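Local coordinates for chorismate synthase (Campylobacter jejuni, PDB 1SQ1), which probably catalyses the anti-1,4-elimination of phosphate from 5-enolpyruvylshikimate-3-phosphate to give chorismate, with reduced FMN as cofactor, at residues 24-29 against 75-80; 30-35 against 71-76. One frame throughout, in Å; residues are numbered along the deposited sequence.

Interaction 1. Residues 24-29 against 75-80; sequences IIDGMP and GHPIAI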
ATOM      1  N   ILE A  24       8.755  12.665  -8.309  1.00 65.78           N
ATOM      2  CA  ILE A  24       8.691  11.503  -9.186  1.00 64.99           C
ATOM      3  C   ILE A  24       7.218  11.160  -9.350  1.00 64.46           C
ATOM      4  O   ILE A  24       6.501  11.013  -8.364  1.00 65.17           O
ATOM      5  CB  ILE A  24       9.427  10.276  -8.561  1.00 65.40           C
ATOM      6  CG1 ILE A  24      10.870  10.634  -8.221  1.00 66.52           C
ATOM      7  CG2 ILE A  24       9.451   9.114  -9.537  1.00 62.70           C
ATOM      8  CD1 ILE A  24      11.698  11.035  -9.424  1.00 71.17           C
ATOM      9  N   ILE A  25       6.747  11.071 -10.585  1.00 64.04           N
ATOM     10  CA  ILE A  25       5.360  10.703 -10.797  1.00 64.45           C
ATOM     11  C   ILE A  25       5.390   9.341 -11.470  1.00 65.28           C
ATOM     12  O   ILE A  25       5.865   9.193 -12.597  1.00 67.28           O
ATOM     13  CB  ILE A  25       4.610  11.689 -11.703  1.00 63.33           C
ATOM     14  CG1 ILE A  25       4.609  13.090 -11.088  1.00 64.17           C
ATOM     15  CG2 ILE A  25       3.191  11.206 -11.900  1.00 61.98           C
ATOM     16  CD1 ILE A  25       5.779  13.974 -11.516  1.00 63.74           C
ATOM     17  N   ASP A  26       4.899   8.336 -10.765  1.00 64.25           N
ATOM     18  CA  ASP A  26       4.887   6.988 -11.291  1.00 63.75           C
ATOM     19  C   ASP A  26       3.430   6.600 -11.482  1.00 63.19           C
ATOM     20  O   ASP A  26       2.577   6.989 -10.691  1.00 62.53           O
ATOM     21  CB  ASP A  26       5.600   6.060 -10.292  1.00 64.65           C
ATOM     22  CG  ASP A  26       5.767   4.640 -10.805  1.00 66.72           C
ATOM     23  OD1 ASP A  26       6.395   4.428 -11.867  1.00 69.88           O
ATOM     24  OD2 ASP A  26       5.271   3.717 -10.134  1.00 68.46           O
ATOM     25  N   GLY A  27       3.140   5.869 -12.552  1.00 63.10           N
ATOM     26  CA  GLY A  27       1.776   5.440 -12.793  1.00 62.65           C
ATOM     27  C   GLY A  27       1.105   6.116 -13.966  1.00 62.67           C
ATOM     28  O   GLY A  27      -0.000   5.731 -14.351  1.00 61.94           O
HETATM   29  N   MSE A  28       1.763   7.122 -14.529  1.00 63.44           N
HETATM   30  CA  MSE A  28       1.213   7.840 -15.672  1.00 66.78           C
HETATM   31  C   MSE A  28       1.165   6.937 -16.891  1.00 66.54           C
HETATM   32  O   MSE A  28       2.138   6.259 -17.214  1.00 65.41           O
HETATM   33  CB  MSE A  28       2.048   9.083 -15.980  1.00 70.63           C
HETATM   34  CG  MSE A  28       1.726  10.267 -15.076  1.00 76.87           C
HETATM   35 SE   MSE A  28       0.249  11.350 -15.726  1.00 84.94          SE
HETATM   36  CE  MSE A  28      -1.269  10.351 -15.057  1.00 82.59           C
ATOM     37  N   PRO A  29       0.014   6.900 -17.578  1.00 66.21           N
ATOM     38  CA  PRO A  29      -0.090   6.045 -18.763  1.00 65.34           C
ATOM     39  C   PRO A  29       0.799   6.554 -19.892  1.00 65.39           C
ATOM     40  O   PRO A  29       1.095   7.744 -19.968  1.00 65.77           O
ATOM     41  CB  PRO A  29      -1.583   6.087 -19.097  1.00 64.31           C
ATOM     42  CG  PRO A  29      -2.026   7.398 -18.560  1.00 65.18           C
ATOM     43  CD  PRO A  29      -1.271   7.549 -17.269  1.00 64.33           C
ATOM     44  N   GLY A  75       5.320   6.189 -20.132  1.00 74.18           N
ATOM     45  CA  GLY A  75       4.558   5.297 -19.283  1.00 72.57           C
ATOM     46  C   GLY A  75       5.397   4.890 -18.095  1.00 71.08           C
ATOM     47  O   GLY A  75       4.944   4.142 -17.241  1.00 70.04           O
ATOM     48  N   HIS A  76       6.630   5.383 -18.051  1.00 71.79           N
ATOM     49  CA  HIS A  76       7.547   5.081 -16.952  1.00 72.85           C
ATOM     50  C   HIS A  76       7.589   6.278 -16.002  1.00 71.76           C
ATOM     51  O   HIS A  76       7.084   7.360 -16.337  1.00 70.75           O
ATOM     52  CB  HIS A  76       8.965   4.800 -17.479  1.00 74.65           C
ATOM     53  CG  HIS A  76       9.062   3.591 -18.353  1.00 77.21           C
ATOM     54  ND1 HIS A  76      10.216   2.843 -18.457  1.00 79.11           N
ATOM     55  CD2 HIS A  76       8.156   3.001 -19.170  1.00 77.46           C
ATOM     56  CE1 HIS A  76      10.016   1.841 -19.297  1.00 79.01           C
ATOM     57  NE2 HIS A  76       8.772   1.917 -19.743  1.00 77.71           N
ATOM     58  N   PRO A  77       8.193   6.101 -14.806  1.00 69.68           N
ATOM     59  CA  PRO A  77       8.291   7.184 -13.824  1.00 68.74           C
ATOM     60  C   PRO A  77       8.912   8.437 -14.427  1.00 68.13           C
ATOM     61  O   PRO A  77       9.974   8.383 -15.043  1.00 68.80           O
ATOM     62  CB  PRO A  77       9.140   6.571 -12.710  1.00 67.11           C
ATOM     63  CG  PRO A  77       9.872   5.471 -13.392  1.00 67.64           C
ATOM     64  CD  PRO A  77       8.835   4.884 -14.286  1.00 67.25           C
ATOM     65  N   ILE A  78       8.236   9.563 -14.241  1.00 67.80           N
ATOM     66  CA  ILE A  78       8.676  10.841 -14.779  1.00 67.07           C
ATOM     67  C   ILE A  78       9.455  11.633 -13.743  1.00 67.59           C
ATOM     68  O   ILE A  78       8.867  12.338 -12.938  1.00 68.72           O
ATOM     69  CB  ILE A  78       7.450  11.657 -15.227  1.00 65.55           C
ATOM     70  CG1 ILE A  78       6.681  10.858 -16.275  1.00 64.04           C
ATOM     71  CG2 ILE A  78       7.869  13.006 -15.769  1.00 64.44           C
ATOM     72  CD1 ILE A  78       5.357  11.439 -16.622  1.00 66.15           C
ATOM     73  N   ALA A  79      10.776  11.527 -13.750  1.00 67.63           N
ATOM     74  CA  ALA A  79      11.546  12.274 -12.765  1.00 69.22           C
ATOM     75  C   ALA A  79      11.673  13.739 -13.174  1.00 70.14           C
ATOM     76  O   ALA A  79      11.765  14.062 -14.358  1.00 69.84           O
ATOM     77  CB  ALA A  79      12.924  11.653 -12.574  1.00 68.32           C
ATOM     78  N   ILE A  80      11.660  14.624 -12.182  1.00 70.65           N
ATOM     79  CA  ILE A  80      11.767  16.058 -12.428  1.00 70.38           C
ATOM     80  C   ILE A  80      12.541  16.739 -11.303  1.00 71.30           C
ATOM     81  O   ILE A  80      12.406  16.381 -10.131  1.00 70.58           O
ATOM     82  CB  ILE A  80      10.371  16.722 -12.551  1.00 68.08           C
ATOM     83  CG1 ILE A  80       9.588  16.100 -13.720  1.00 67.57           C
ATOM     84  CG2 ILE A  80      10.538  18.219 -12.735  1.00 67.41           C
ATOM     85  CD1 ILE A  80       8.244  16.763 -14.028  1.00 64.58           C
TER
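The Asp26 carboxylate and the Pro77 ring lie side by side and point the same way. CG of Asp26 is anti to the backbone N (chi1 -174°), which swings the carboxylate to the side of Pro77; its OD1 lies over the pyrrolidine ring, 3.5 Å from Pro77 CD. At the rim of that ring, Pro77 CB also meets CG2 of Ile24 at 4.1 Å. Past this point the backbones run antiparallel, strand 21-26 against strand 78-82 in the middle of a five-stranded sheet, their local axes 171° apart. Ile25 and Ile78 form a hydrogen-bonded pair: Ile78 N gives a nearly straight bond of 2.9 Å to Ile25 O, while the return bond from Ile25 N to Ile78 O is weak at 3.4 Å. Ile25 O also receives a CA-H contact from Pro77. Ile24 and Ala79 make the neighbouring non-hydrogen-bonded pair, with the end of the Ile24 chain, CD1, packed on Ala79 CB. On the other face, CD1 of Ile78 reaches CB of the selenomethionine Met28 at 4.1 Å, and both residues rest on helix 128-143. Where the strands give way to loop, Gly75 CA lies 3.3 Å from Met28 O. The peptide groups thus set the pairing while aliphatic groups cover both faces of the paired strands, Ile25 and Ile78 facing their own chain, Ile24 and Ala79 the second subunit; at the Pro77 end a buried carboxylate joins them.

Interaction 2. Residues 30-35 against 71-76; sequences AGVKFD and GYTTGH. With SO4 (sulfate ion), chain C.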
ATOM      1  N   ALA A  30       1.257   5.655 -20.756  1.00 65.89           N
ATOM      2  CA  ALA A  30       2.120   6.068 -21.854  1.00 63.82           C
ATOM      3  C   ALA A  30       1.291   6.759 -22.933  1.00 63.68           C
ATOM      4  O   ALA A  30       0.059   6.641 -22.981  1.00 61.82           O
ATOM      5  CB  ALA A  30       2.844   4.872 -22.427  1.00 59.75           C
ATOM      6  N   GLY A  31       1.976   7.505 -23.782  1.00 63.39           N
ATOM      7  CA  GLY A  31       1.287   8.203 -24.845  1.00 65.68           C
ATOM      8  C   GLY A  31       0.443   9.365 -24.369  1.00 67.28           C
ATOM      9  O   GLY A  31      -0.778   9.355 -24.523  1.00 67.24           O
ATOM     10  N   VAL A  32       1.091  10.357 -23.765  1.00 68.52           N
ATOM     11  CA  VAL A  32       0.394  11.553 -23.300  1.00 68.55           C
ATOM     12  C   VAL A  32       1.224  12.760 -23.719  1.00 70.42           C
ATOM     13  O   VAL A  32       2.429  12.845 -23.435  1.00 68.76           O
ATOM     14  CB  VAL A  32       0.169  11.574 -21.753  1.00 68.63           C
ATOM     15  CG1 VAL A  32      -0.400  12.927 -21.335  1.00 67.36           C
ATOM     16  CG2 VAL A  32      -0.831  10.486 -21.346  1.00 66.94           C
ATOM     17  N   LYS A  33       0.570  13.674 -24.428  1.00 71.11           N
ATOM     18  CA  LYS A  33       1.224  14.871 -24.922  1.00 74.09           C
ATOM     19  C   LYS A  33       1.799  15.608 -23.713  1.00 75.56           C
ATOM     20  O   LYS A  33       1.067  16.145 -22.888  1.00 77.57           O
ATOM     21  CB  LYS A  33       0.202  15.732 -25.679  1.00 75.73           C
ATOM     22  CG  LYS A  33       0.804  16.870 -26.499  1.00 78.84           C
ATOM     23  CD  LYS A  33       1.035  18.107 -25.635  1.00 80.68           C
ATOM     24  CE  LYS A  33       2.149  19.023 -26.188  1.00 80.60           C
ATOM     25  NZ  LYS A  33       2.274  20.308 -25.391  1.00 80.08           N
ATOM     26  N   PHE A  34       3.120  15.610 -23.595  1.00 78.54           N
ATOM     27  CA  PHE A  34       3.754  16.274 -22.470  1.00 81.43           C
ATOM     28  C   PHE A  34       4.039  17.746 -22.764  1.00 83.11           C
ATOM     29  O   PHE A  34       5.001  18.084 -23.455  1.00 84.51           O
ATOM     30  CB  PHE A  34       5.039  15.535 -22.090  1.00 82.46           C
ATOM     31  CG  PHE A  34       5.616  15.962 -20.771  1.00 83.45           C
ATOM     32  CD1 PHE A  34       6.557  16.985 -20.705  1.00 83.09           C
ATOM     33  CD2 PHE A  34       5.208  15.346 -19.588  1.00 83.58           C
ATOM     34  CE1 PHE A  34       7.089  17.386 -19.485  1.00 83.05           C
ATOM     35  CE2 PHE A  34       5.732  15.740 -18.359  1.00 84.18           C
ATOM     36  CZ  PHE A  34       6.678  16.763 -18.308  1.00 84.00           C
ATOM     37  N   ASP A  35       3.185  18.617 -22.235  1.00 84.60           N
ATOM     38  CA  ASP A  35       3.322  20.055 -22.420  1.00 85.67           C
ATOM     39  C   ASP A  35       4.255  20.623 -21.363  1.00 86.71           C
ATOM     40  O   ASP A  35       3.796  21.158 -20.351  1.00 85.51           O
ATOM     41  CB  ASP A  35       1.951  20.725 -22.310  1.00 86.16           C
ATOM     42  CG  ASP A  35       2.013  22.225 -22.515  1.00 86.31           C
ATOM     43  OD1 ASP A  35       0.957  22.882 -22.378  1.00 87.30           O
ATOM     44  OD2 ASP A  35       3.108  22.746 -22.817  1.00 85.30           O
ATOM     45  N   GLY A  71       8.272  14.293 -26.802  1.00 92.34           N
ATOM     46  CA  GLY A  71       7.051  15.013 -26.464  1.00 89.75           C
ATOM     47  C   GLY A  71       5.920  14.210 -25.842  1.00 87.29           C
ATOM     48  O   GLY A  71       4.910  14.781 -25.427  1.00 87.35           O
ATOM     49  N   TYR A  72       6.080  12.892 -25.776  1.00 84.96           N
ATOM     50  CA  TYR A  72       5.052  12.034 -25.198  1.00 83.50           C
ATOM     51  C   TYR A  72       5.537  11.225 -23.995  1.00 81.61           C
ATOM     52  O   TYR A  72       6.724  10.909 -23.872  1.00 81.08           O
ATOM     53  CB  TYR A  72       4.492  11.096 -26.270  1.00 84.24           C
ATOM     54  CG  TYR A  72       3.557  11.786 -27.237  1.00 85.52           C
ATOM     55  CD1 TYR A  72       4.014  12.792 -28.086  1.00 86.13           C
ATOM     56  CD2 TYR A  72       2.203  11.457 -27.274  1.00 86.79           C
ATOM     57  CE1 TYR A  72       3.142  13.461 -28.951  1.00 87.81           C
ATOM     58  CE2 TYR A  72       1.320  12.117 -28.133  1.00 88.50           C
ATOM     59  CZ  TYR A  72       1.796  13.119 -28.970  1.00 88.44           C
ATOM     60  OH  TYR A  72       0.931  13.774 -29.820  1.00 88.65           O
ATOM     61  N   THR A  73       4.612  10.906 -23.096  1.00 78.87           N
ATOM     62  CA  THR A  73       4.961  10.133 -21.914  1.00 76.21           C
ATOM     63  C   THR A  73       5.214   8.702 -22.336  1.00 74.94           C
ATOM     64  O   THR A  73       4.485   8.140 -23.151  1.00 73.73           O
ATOM     65  CB  THR A  73       3.839  10.153 -20.848  1.00 76.20           C
ATOM     66  OG1 THR A  73       2.642   9.568 -21.381  1.00 73.00           O
ATOM     67  CG2 THR A  73       3.555  11.581 -20.406  1.00 75.32           C
ATOM     68  N   THR A  74       6.258   8.120 -21.768  1.00 74.26           N
ATOM     69  CA  THR A  74       6.648   6.760 -22.073  1.00 73.00           C
ATOM     70  C   THR A  74       5.848   5.747 -21.268  1.00 73.10           C
ATOM     71  O   THR A  74       5.696   4.595 -21.670  1.00 71.82           O
ATOM     72  CB  THR A  74       8.135   6.572 -21.777  1.00 73.27           C
ATOM     73  OG1 THR A  74       8.373   6.732 -20.372  1.00 72.99           O
ATOM     74  CG2 THR A  74       8.945   7.622 -22.525  1.00 74.60           C
ATOM     75  N   GLY A  75       5.320   6.189 -20.132  1.00 74.18           N
ATOM     76  CA  GLY A  75       4.558   5.297 -19.283  1.00 72.57           C
ATOM     77  C   GLY A  75       5.397   4.890 -18.095  1.00 71.08           C
ATOM     78  O   GLY A  75       4.944   4.142 -17.241  1.00 70.04           O
ATOM     79  N   HIS A  76       6.630   5.383 -18.051  1.00 71.79           N
ATOM     80  CA  HIS A  76       7.547   5.081 -16.952  1.00 72.85           C
ATOM     81  C   HIS A  76       7.589   6.278 -16.002  1.00 71.76           C
ATOM     82  O   HIS A  76       7.084   7.360 -16.337  1.00 70.75           O
ATOM     83  CB  HIS A  76       8.965   4.800 -17.479  1.00 74.65           C
ATOM     84  CG  HIS A  76       9.062   3.591 -18.353  1.00 77.21           C
ATOM     85  ND1 HIS A  76      10.216   2.843 -18.457  1.00 79.11           N
ATOM     86  CD2 HIS A  76       8.156   3.001 -19.170  1.00 77.46           C
ATOM     87  CE1 HIS A  76      10.016   1.841 -19.297  1.00 79.01           C
ATOM     88  NE2 HIS A  76       8.772   1.917 -19.743  1.00 77.71           N
TER
HETATM   89  S   SO4 C 402      12.437   7.008 -20.223  1.00 90.11           S
HETATM   90  O1  SO4 C 402      12.442   8.493 -20.253  1.00 91.03           O
HETATM   91  O2  SO4 C 402      12.771   6.500 -21.583  1.00 91.04           O
HETATM   92  O3  SO4 C 402      13.452   6.538 -19.238  1.00 89.30           O
HETATM   93  O4  SO4 C 402      11.087   6.518 -19.828  1.00 87.75           O
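Thr73 and Val32 carry the close-packed part of this contact. The two side chains cross obliquely, Val32 CB lying 3.6 Å from CG2 of Thr73, and the same methyl meets CD2 of Phe34 at the edge of the ring, near its plane. Thr73 OG1 stands between its backbone N and carbonyl carbon (chi1 61°), hydrogen-bonded to Pro29 O. The Phe34 ring continues inward onto Val68 and helix 128-143. Three backbone bonds tie the segments: Gly31 N to Thr73 O at 2.7 Å, Thr73 N to Val32 O at 2.9 Å and Phe34 N to Gly71 O at 2.7 Å. The last two flank a single bridge, Lys33 with Tyr72, along the short, weakly bonded strand 72-73, which pairs with 68-69; the first extends the contact beyond it. Two residues past Lys33, Asp35 N-caps helix 36-45. The solvent side is looser. There Tyr72 lays one face over Lys33 CA, 4.2 Å from the ring centroid in a CH-pi contact, and the lysine chain leads away to a long salt bridge with Asp35. At the far end Thr74 OG1 accepts from His76 N, an ST turn, and donates to sulfate O4 at 2.8 Å.

Overall arrangement
Interactions 1 and 2 are successive parts of one pairing: the chain leaving strand 21-26 stays beside the chain that leads into strand 78-82, and both contacts use Gly75 and His76. Their centres are 9 Å apart. They touch directly where Thr73 OG1 lies 2.8 Å from Pro29 O and where Thr73 CG2 packs on Ile78 CD1 at 4.2 Å. Toward the predicted NADP site, the Ile80 side chain is about 12 Å from that of Arg46. The sulfate, probably from the crystallisation liquor and about 4 Å from the His76 side chain, is also hydrogen-bonded to Ser124 N of the second subunit, a predicted FMN-binding residue, so it may mark the neighbourhood of that subunit's cofactor site.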